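Local coordinates for restriction endonuclease EcoP15I, modification subunit (Escherichia coli, PDB 4ZCF), which methylates one adenine of the 5'-CAGCAG-3' site as a homodimer and is needed, with the restriction subunit, for DNA cleavage, at the interface of chains A and B and the interface of chains A and C. Numbering follows the deposited sequence. Chains: chain A/B, Restriction endonuclease EcoP15I, modification subunit; chain C, Restriction endonuclease EcoP15I, restriction subunit.

Contact 1: the interface of chains A and B. Residues chain A 221, 251, 254-257; chain B 235-236.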
loop_
_atom_site.group_PDB
_atom_site.type_symbol
_atom_site.label_atom_id
_atom_site.label_comp_id
_atom_site.label_asym_id
_atom_site.label_seq_id
_atom_site.Cartn_x
_atom_site.Cartn_y
_atom_site.Cartn_z
ATOM N N VAL A 221 -4.222 -3.649 -1.378
ATOM C CA VAL A 221 -5.563 -3.636 -1.968
ATOM C C VAL A 221 -6.182 -5.082 -1.995
ATOM O O VAL A 221 -7.352 -5.293 -1.622
ATOM C CB VAL A 221 -5.543 -2.915 -3.344
ATOM C CG1 VAL A 221 -6.812 -3.164 -4.151
ATOM C CG2 VAL A 221 -5.314 -1.416 -3.170
ATOM N N LYS A 251 -4.270 4.406 0.796
ATOM C CA LYS A 251 -5.557 3.725 0.903
ATOM C C LYS A 251 -6.739 4.664 1.124
ATOM O O LYS A 251 -7.845 4.367 0.675
ATOM C CB LYS A 251 -5.504 2.641 1.986
ATOM C CG LYS A 251 -6.664 1.632 1.939
ATOM C CD LYS A 251 -6.544 0.587 0.851
ATOM C CE LYS A 251 -7.708 -0.362 0.911
ATOM N NZ LYS A 251 -7.582 -1.468 -0.073
ATOM N N LEU A 254 -7.593 6.435 -2.240
ATOM C CA LEU A 254 -8.008 5.437 -3.205
ATOM C C LEU A 254 -9.530 5.412 -3.315
ATOM O O LEU A 254 -10.248 5.396 -2.305
ATOM C CB LEU A 254 -7.461 4.055 -2.797
ATOM C CG LEU A 254 -7.829 2.861 -3.693
ATOM C CD1 LEU A 254 -7.153 2.934 -5.068
ATOM C CD2 LEU A 254 -7.505 1.566 -2.992
ATOM N N ILE A 255 -10.017 5.412 -4.553
ATOM C CA ILE A 255 -11.445 5.333 -4.860
ATOM C C ILE A 255 -12.015 4.079 -4.183
ATOM O O ILE A 255 -11.406 3.001 -4.224
ATOM C CB ILE A 255 -11.703 5.444 -6.386
ATOM C CG1 ILE A 255 -13.160 5.782 -6.688
ATOM C CG2 ILE A 255 -11.173 4.248 -7.163
ATOM C CD1 ILE A 255 -13.352 6.518 -7.950
ATOM N N SER A 256 -13.101 4.283 -3.441
ATOM C CA SER A 256 -13.755 3.263 -2.621
ATOM C C SER A 256 -14.239 1.990 -3.364
ATOM O O SER A 256 -14.292 0.919 -2.758
ATOM C CB SER A 256 -14.886 3.898 -1.820
ATOM O OG SER A 256 -15.893 4.369 -2.698
ATOM N N GLU A 257 -14.528 2.113 -4.667
ATOM C CA GLU A 257 -15.104 1.089 -5.527
ATOM C C GLU A 257 -14.477 1.055 -6.920
ATOM O O GLU A 257 -14.159 2.107 -7.494
ATOM C CB GLU A 257 -16.580 1.459 -5.692
ATOM C CG GLU A 257 -17.539 0.378 -6.149
ATOM C CD GLU A 257 -18.975 0.872 -6.233
ATOM O OE1 GLU A 257 -19.242 2.034 -5.848
ATOM O OE2 GLU A 257 -19.839 0.088 -6.686
ATOM N N SER B 235 -16.218 -2.925 -3.440
ATOM C CA SER B 235 -14.814 -2.766 -3.082
ATOM C C SER B 235 -13.978 -2.508 -4.334
ATOM O O SER B 235 -14.518 -2.173 -5.394
ATOM C CB SER B 235 -14.321 -4.011 -2.351
ATOM O OG SER B 235 -13.249 -3.675 -1.483
ATOM N N ASN B 236 -12.643 -2.613 -4.180
ATOM C CA ASN B 236 -11.646 -2.481 -5.228
ATOM C C ASN B 236 -11.552 -3.855 -5.866
ATOM O O ASN B 236 -12.102 -4.036 -6.951
ATOM C CB ASN B 236 -10.342 -1.958 -4.628
ATOM C CG ASN B 236 -10.508 -0.533 -4.132
ATOM O OD1 ASN B 236 -10.371 -0.252 -2.948
ATOM N ND2 ASN B 236 -10.910 0.383 -5.008
HETATM O O HOH W 1 -10.248 -4.471 -2.159
#
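B:Ser235 and B:Asn236 lie against a stretch of chain A that is extended at A:Leu254 and A:Ile255, turns at A:Ser256, where phi and psi are -58° and -26°, and opens out again at A:Glu257. B:Asn236 reaches into this bend and buries far more surface than any other residue here. Its ND2 gives a hydrogen bond to the backbone carbonyl O of A:Ile255 at 2.8 Å, almost straight at the hydrogen (177°). The acceptor lies in the asparagine's amide plane, whereas the N-H approaches the carbonyl somewhat tilted from the carbonyl's own plane.

The OD1 end of the amide is met mainly by aliphatic groups of chain A. One methyl of A:Leu254, CD2, comes from the opposite direction and stops 3.4 Å from OD1 of B:Asn236. The A:Lys251 chain runs past in the opposite sense, its ammonium NZ 4.2 Å from OD1 of B:Asn236, too far for a bond. A:Val221 adds its CG1, set anti to the backbone N, which packs 3.8 Å from CB of B:Asn236. A water links the A:Val221 O, at 3.1 Å, to the B:Ser235 hydroxyl OG, at 3.2 Å.

An alanine in place of B:Asn236 would probably leave the A:Ile255 carbonyl without its cross-chain donor and A:Leu254 CD2 facing a gap. The patch thus helps join the two modification subunits into the dimer that methylates DNA.

Contact 2: the interface of chains A and B. Residues chain A 235-236; chain B 221, 254-258.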
loop_
_atom_site.group_PDB
_atom_site.type_symbol
_atom_site.label_atom_id
_atom_site.label_comp_id
_atom_site.label_asym_id
_atom_site.label_seq_id
_atom_site.Cartn_x
_atom_site.Cartn_y
_atom_site.Cartn_z
ATOM N N SER A 235 1.667 -35.155 -11.753
ATOM C CA SER A 235 2.252 -34.442 -10.619
ATOM C C SER A 235 1.415 -34.651 -9.373
ATOM O O SER A 235 0.384 -35.303 -9.424
ATOM C CB SER A 235 2.332 -32.944 -10.921
ATOM O OG SER A 235 3.323 -32.324 -10.111
ATOM N N ASN A 236 1.843 -34.048 -8.264
ATOM C CA ASN A 236 1.106 -33.994 -7.007
ATOM C C ASN A 236 0.028 -32.902 -7.223
ATOM O O ASN A 236 -1.103 -33.233 -7.565
ATOM C CB ASN A 236 2.054 -33.625 -5.870
ATOM C CG ASN A 236 3.210 -34.571 -5.682
ATOM O OD1 ASN A 236 4.363 -34.156 -5.635
ATOM N ND2 ASN A 236 2.930 -35.848 -5.493
ATOM N N VAL B 221 5.278 -28.640 -1.442
ATOM C CA VAL B 221 4.600 -29.336 -2.556
ATOM C C VAL B 221 3.960 -28.280 -3.504
ATOM O O VAL B 221 4.163 -28.320 -4.722
ATOM C CB VAL B 221 3.579 -30.406 -2.097
ATOM C CG1 VAL B 221 2.970 -31.115 -3.307
ATOM C CG2 VAL B 221 4.228 -31.415 -1.173
ATOM N N LEU B 254 8.432 -38.753 -1.455
ATOM C CA LEU B 254 7.042 -38.559 -1.869
ATOM C C LEU B 254 6.730 -39.135 -3.233
ATOM O O LEU B 254 7.528 -39.002 -4.165
ATOM C CB LEU B 254 6.667 -37.057 -1.824
ATOM C CG LEU B 254 5.196 -36.642 -2.115
ATOM C CD1 LEU B 254 4.260 -37.009 -0.952
ATOM C CD2 LEU B 254 5.097 -35.153 -2.433
ATOM N N ILE B 255 5.528 -39.723 -3.361
ATOM C CA ILE B 255 5.015 -40.271 -4.615
ATOM C C ILE B 255 5.036 -39.187 -5.723
ATOM O O ILE B 255 4.674 -38.032 -5.469
ATOM C CB ILE B 255 3.618 -40.909 -4.380
ATOM C CG1 ILE B 255 3.108 -41.685 -5.605
ATOM C CG2 ILE B 255 2.579 -39.905 -3.812
ATOM C CD1 ILE B 255 2.033 -42.682 -5.265
ATOM N N SER B 256 5.528 -39.563 -6.925
ATOM C CA SER B 256 5.681 -38.707 -8.115
ATOM C C SER B 256 4.373 -38.024 -8.548
ATOM O O SER B 256 4.392 -36.898 -9.049
ATOM C CB SER B 256 6.219 -39.539 -9.274
ATOM O OG SER B 256 5.354 -40.636 -9.525
ATOM N N GLU B 257 3.249 -38.729 -8.378
ATOM C CA GLU B 257 1.937 -38.224 -8.751
ATOM C C GLU B 257 0.792 -38.581 -7.813
ATOM O O GLU B 257 0.822 -39.624 -7.174
ATOM C CB GLU B 257 1.605 -38.541 -10.225
ATOM C CG GLU B 257 1.570 -40.010 -10.589
ATOM C CD GLU B 257 1.085 -40.249 -12.004
ATOM O OE1 GLU B 257 1.829 -40.883 -12.789
ATOM O OE2 GLU B 257 -0.011 -39.751 -12.348
ATOM N N TRP B 258 -0.227 -37.710 -7.775
ATOM C CA TRP B 258 -1.454 -37.849 -6.993
ATOM C C TRP B 258 -2.623 -38.050 -7.938
ATOM O O TRP B 258 -2.839 -37.237 -8.834
ATOM C CB TRP B 258 -1.707 -36.609 -6.120
ATOM C CG TRP B 258 -0.804 -36.470 -4.933
ATOM C CD1 TRP B 258 0.010 -37.427 -4.403
ATOM C CD2 TRP B 258 -0.712 -35.338 -4.064
ATOM N NE1 TRP B 258 0.645 -36.943 -3.288
ATOM C CE2 TRP B 258 0.202 -35.670 -3.040
ATOM C CE3 TRP B 258 -1.316 -34.070 -4.047
ATOM C CZ2 TRP B 258 0.561 -34.765 -2.031
ATOM C CZ3 TRP B 258 -0.963 -33.171 -3.047
ATOM C CH2 TRP B 258 -0.031 -33.516 -2.061
HETATM O O HOH W 2 -2.525 -34.395 -9.554
#
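A:Asn236 lays its CB over the six-membered ring of B:Trp258, 3.8 Å from the ring centroid, in a CH-pi contact that forms the apolar centre of this join between two subunits of the N(4)/N(6)-methyltransferase family. CA of A:Asn236 lies 3.7 Å from CD2 of B:Trp258, and the amide plane is turned 56° from the ring. B:Val221 closes on CB with CG1, while CD2 of B:Leu254 comes from the opposite direction to 3.4 Å from OD1 of A:Asn236. Within chain B, CG2 of B:Ile255 sits at the indole edge. With CG anti to the carbonyl carbon (chi1 -59°), the asparagine side chain turns its amide toward the B:Ile255 backbone.

Farther out, ND2 of A:Asn236 donates to the B:Ile255 O at 2.8 Å, with that oxygen close to the amide plane. The main-chain N of B:Trp258 donates to the A:Ser235 O at 3.0 Å, standing above the carbonyl plane. At the rim, one water contacts the carbonyl oxygens of A:Ser235, A:Asn236 and B:Trp258, its 2.7 Å approach being to A:Asn236 O. A serine here instead of B:Trp258 would probably strip the asparagine CA and CB of their aromatic cover and set the A:Asn236 side chain freer to turn.

Contact 3: the interface of chains A and C. Residues chain A 212-213; chain C 165, 168.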
loop_
_atom_site.group_PDB
_atom_site.type_symbol
_atom_site.label_atom_id
_atom_site.label_comp_id
_atom_site.label_asym_id
_atom_site.label_seq_id
_atom_site.Cartn_x
_atom_site.Cartn_y
_atom_site.Cartn_z
ATOM N N ASP A 212 4.905 -4.667 1.872
ATOM C CA ASP A 212 4.440 -4.282 3.197
ATOM C C ASP A 212 5.409 -3.244 3.743
ATOM O O ASP A 212 4.974 -2.172 4.127
ATOM C CB ASP A 212 4.320 -5.506 4.115
ATOM C CG ASP A 212 3.108 -6.407 3.851
ATOM O OD1 ASP A 212 2.169 -5.959 3.158
ATOM O OD2 ASP A 212 3.080 -7.553 4.386
ATOM N N GLU A 213 6.721 -3.491 3.617
ATOM C CA GLU A 213 7.778 -2.567 4.037
ATOM C C GLU A 213 7.709 -1.224 3.318
ATOM O O GLU A 213 7.574 -0.192 3.988
ATOM C CB GLU A 213 9.166 -3.215 3.801
ATOM C CG GLU A 213 10.002 -3.403 5.053
ATOM C CD GLU A 213 10.683 -2.134 5.502
ATOM O OE1 GLU A 213 11.440 -1.548 4.693
ATOM O OE2 GLU A 213 10.434 -1.707 6.654
ATOM N N GLN C 165 2.827 4.821 8.853
ATOM C CA GLN C 165 3.771 4.786 7.726
ATOM C C GLN C 165 4.649 5.993 7.535
ATOM O O GLN C 165 5.825 5.823 7.210
ATOM C CB GLN C 165 3.173 4.262 6.420
ATOM C CG GLN C 165 3.407 2.760 6.250
ATOM C CD GLN C 165 4.747 2.340 5.658
ATOM O OE1 GLN C 165 5.187 2.819 4.608
ATOM N NE2 GLN C 165 5.349 1.309 6.240
ATOM N N HIS C 168 7.514 5.712 10.293
ATOM C CA HIS C 168 8.444 4.669 9.845
ATOM C C HIS C 168 9.363 5.242 8.747
ATOM O O HIS C 168 10.568 5.293 8.948
ATOM C CB HIS C 168 7.689 3.418 9.330
ATOM C CG HIS C 168 8.568 2.485 8.547
ATOM N ND1 HIS C 168 8.534 2.455 7.161
ATOM C CD2 HIS C 168 9.555 1.661 8.973
ATOM C CE1 HIS C 168 9.472 1.594 6.797
ATOM N NE2 HIS C 168 10.111 1.091 7.853
#
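A:Glu213 and C:His168, which bury the most surface in this small patch, meet through a carboxylate oxygen and an imidazole nitrogen. OE2 of A:Glu213 stands 3.1 Å from NE2 of C:His168, a hydrogen bond if that nitrogen carries the proton. The two side chains cross at about a right angle, and the carboxylate plane is turned 84° from the ring. OE2 does not lie in the ring plane: it is displaced well to one face, so any N-H bond to it would be bent. OE2 of A:Glu213 is also 3.4 Å from CE1 of C:His168, so it lies above the ring plane, offset from NE2 toward CE1. The glutamate brings its carboxylate there by bending at chi2 (-79°), and the acid would probably stabilise a charged imidazole.

C:Gln165, one turn earlier on helix 165-172, sits beside the backbone of the same glutamate. Its amide NE2 is 3.5 Å from the A:Glu213 O, a loose polar approach. The carbonyl O of A:Asp212 is farther still, at 4.1 Å from NE2 of C:Gln165. Both carbonyls lie near the C-terminal end of helix 204-215, where the glutamine amide is a nearby N-H group from chain C.

This patch adds a modest polar contact holding the helicase-like region of the restriction subunit against one modification subunit.

Contact 4: the interface of chains A and C. Residues chain A 191, 250; chain C 128, 150.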
loop_
_atom_site.group_PDB
_atom_site.type_symbol
_atom_site.label_atom_id
_atom_site.label_comp_id
_atom_site.label_asym_id
_atom_site.label_seq_id
_atom_site.Cartn_x
_atom_site.Cartn_y
_atom_site.Cartn_z
ATOM N N GLU A 191 -1.432 9.854 -5.127
ATOM C CA GLU A 191 -1.958 9.342 -3.850
ATOM C C GLU A 191 -3.101 8.332 -4.049
ATOM O O GLU A 191 -3.182 7.345 -3.332
ATOM C CB GLU A 191 -2.391 10.495 -2.951
ATOM C CG GLU A 191 -1.208 11.294 -2.426
ATOM C CD GLU A 191 -0.936 11.107 -0.946
ATOM O OE1 GLU A 191 -1.587 11.809 -0.135
ATOM O OE2 GLU A 191 -0.097 10.244 -0.597
ATOM N N ASN A 250 -1.862 5.638 -1.166
ATOM C CA ASN A 250 -2.619 6.033 0.007
ATOM C C ASN A 250 -4.006 5.425 -0.066
ATOM O O ASN A 250 -4.838 5.910 -0.844
ATOM C CB ASN A 250 -2.725 7.563 0.096
ATOM C CG ASN A 250 -3.243 8.083 1.401
ATOM O OD1 ASN A 250 -3.751 7.348 2.250
ATOM N ND2 ASN A 250 -3.143 9.384 1.575
ATOM N N LYS C 128 4.203 20.309 -1.548
ATOM C CA LYS C 128 4.207 19.398 -2.698
ATOM C C LYS C 128 4.110 20.098 -4.069
ATOM O O LYS C 128 4.336 19.458 -5.089
ATOM C CB LYS C 128 3.078 18.364 -2.538
ATOM C CG LYS C 128 3.340 17.360 -1.419
ATOM C CD LYS C 128 2.340 16.214 -1.437
ATOM C CE LYS C 128 2.695 15.152 -0.432
ATOM N NZ LYS C 128 1.490 14.433 0.062
ATOM N N GLU C 150 -1.161 10.793 8.978
ATOM C CA GLU C 150 -2.606 10.728 8.760
ATOM C C GLU C 150 -3.253 9.633 9.590
ATOM O O GLU C 150 -2.741 8.521 9.665
ATOM C CB GLU C 150 -2.910 10.477 7.275
ATOM C CG GLU C 150 -2.398 11.551 6.329
ATOM C CD GLU C 150 -2.111 11.039 4.933
ATOM O OE1 GLU C 150 -2.866 11.403 4.003
ATOM O OE2 GLU C 150 -1.129 10.277 4.768
#
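A:Asn250 and C:Glu150 make a direct hydrogen bond between the modification and restriction subunits: the amide ND2 donates to the carboxylate OE1 at 3.2 Å. The bond is bent, with 140° at the hydrogen. It reaches OE1 on its syn side but from outside the carboxylate plane, and the oxygen is likewise tilted from the amide plane. The two side chains come from opposite directions, with their flat groups turned 69° against each other. The A:Asn250 side chain runs with CG anti to the backbone N (chi1 -168°), which points the amide out toward chain C. OE2 of C:Glu150 is farther from ND2 of A:Asn250, at 3.9 Å, so the amide engages the carboxylate through one oxygen more than the other.

A:Glu191 flanks the same amide from within chain A. Its OE1 accepts a weak hydrogen bond from ND2 of A:Asn250, at 3.4 Å, and this second acceptor probably helps fix how the asparagine amide is turned. The amide group therefore serves two carboxylates whose OE1 atoms, one on A:Glu191 and one on C:Glu150, are 4.4 Å apart; its N-H groups are likely to soften the repulsion between them.

Farther out, C:Lys128, the last residue of helix 117-128, extends its chain toward A:Glu191 and crosses it at about a right angle. Opposite charges here would attract at a distance without forming a salt bridge. The lysine ammonium NZ ends 4.0 Å from OE1 of A:Glu191.

Contact 1 and contact 2 are the same kind of join with the chains exchanged, residues 221, 235-236 and 254-257 serving in both, and their C-alpha centres lie about 40 Å apart. These patches grip the dimer at well-separated places, without exact two-fold symmetry: contact 2 includes the tryptophan and hides more surface. Contact 3 and contact 4, about 14 Å apart by the same measure, both attach chain C to chain A. A:Lys251 of contact 1 directly follows A:Asn250 of contact 4, so one short segment serves both partners, while contact 2 lies about 48 Å from contact 4 between C-alpha centres.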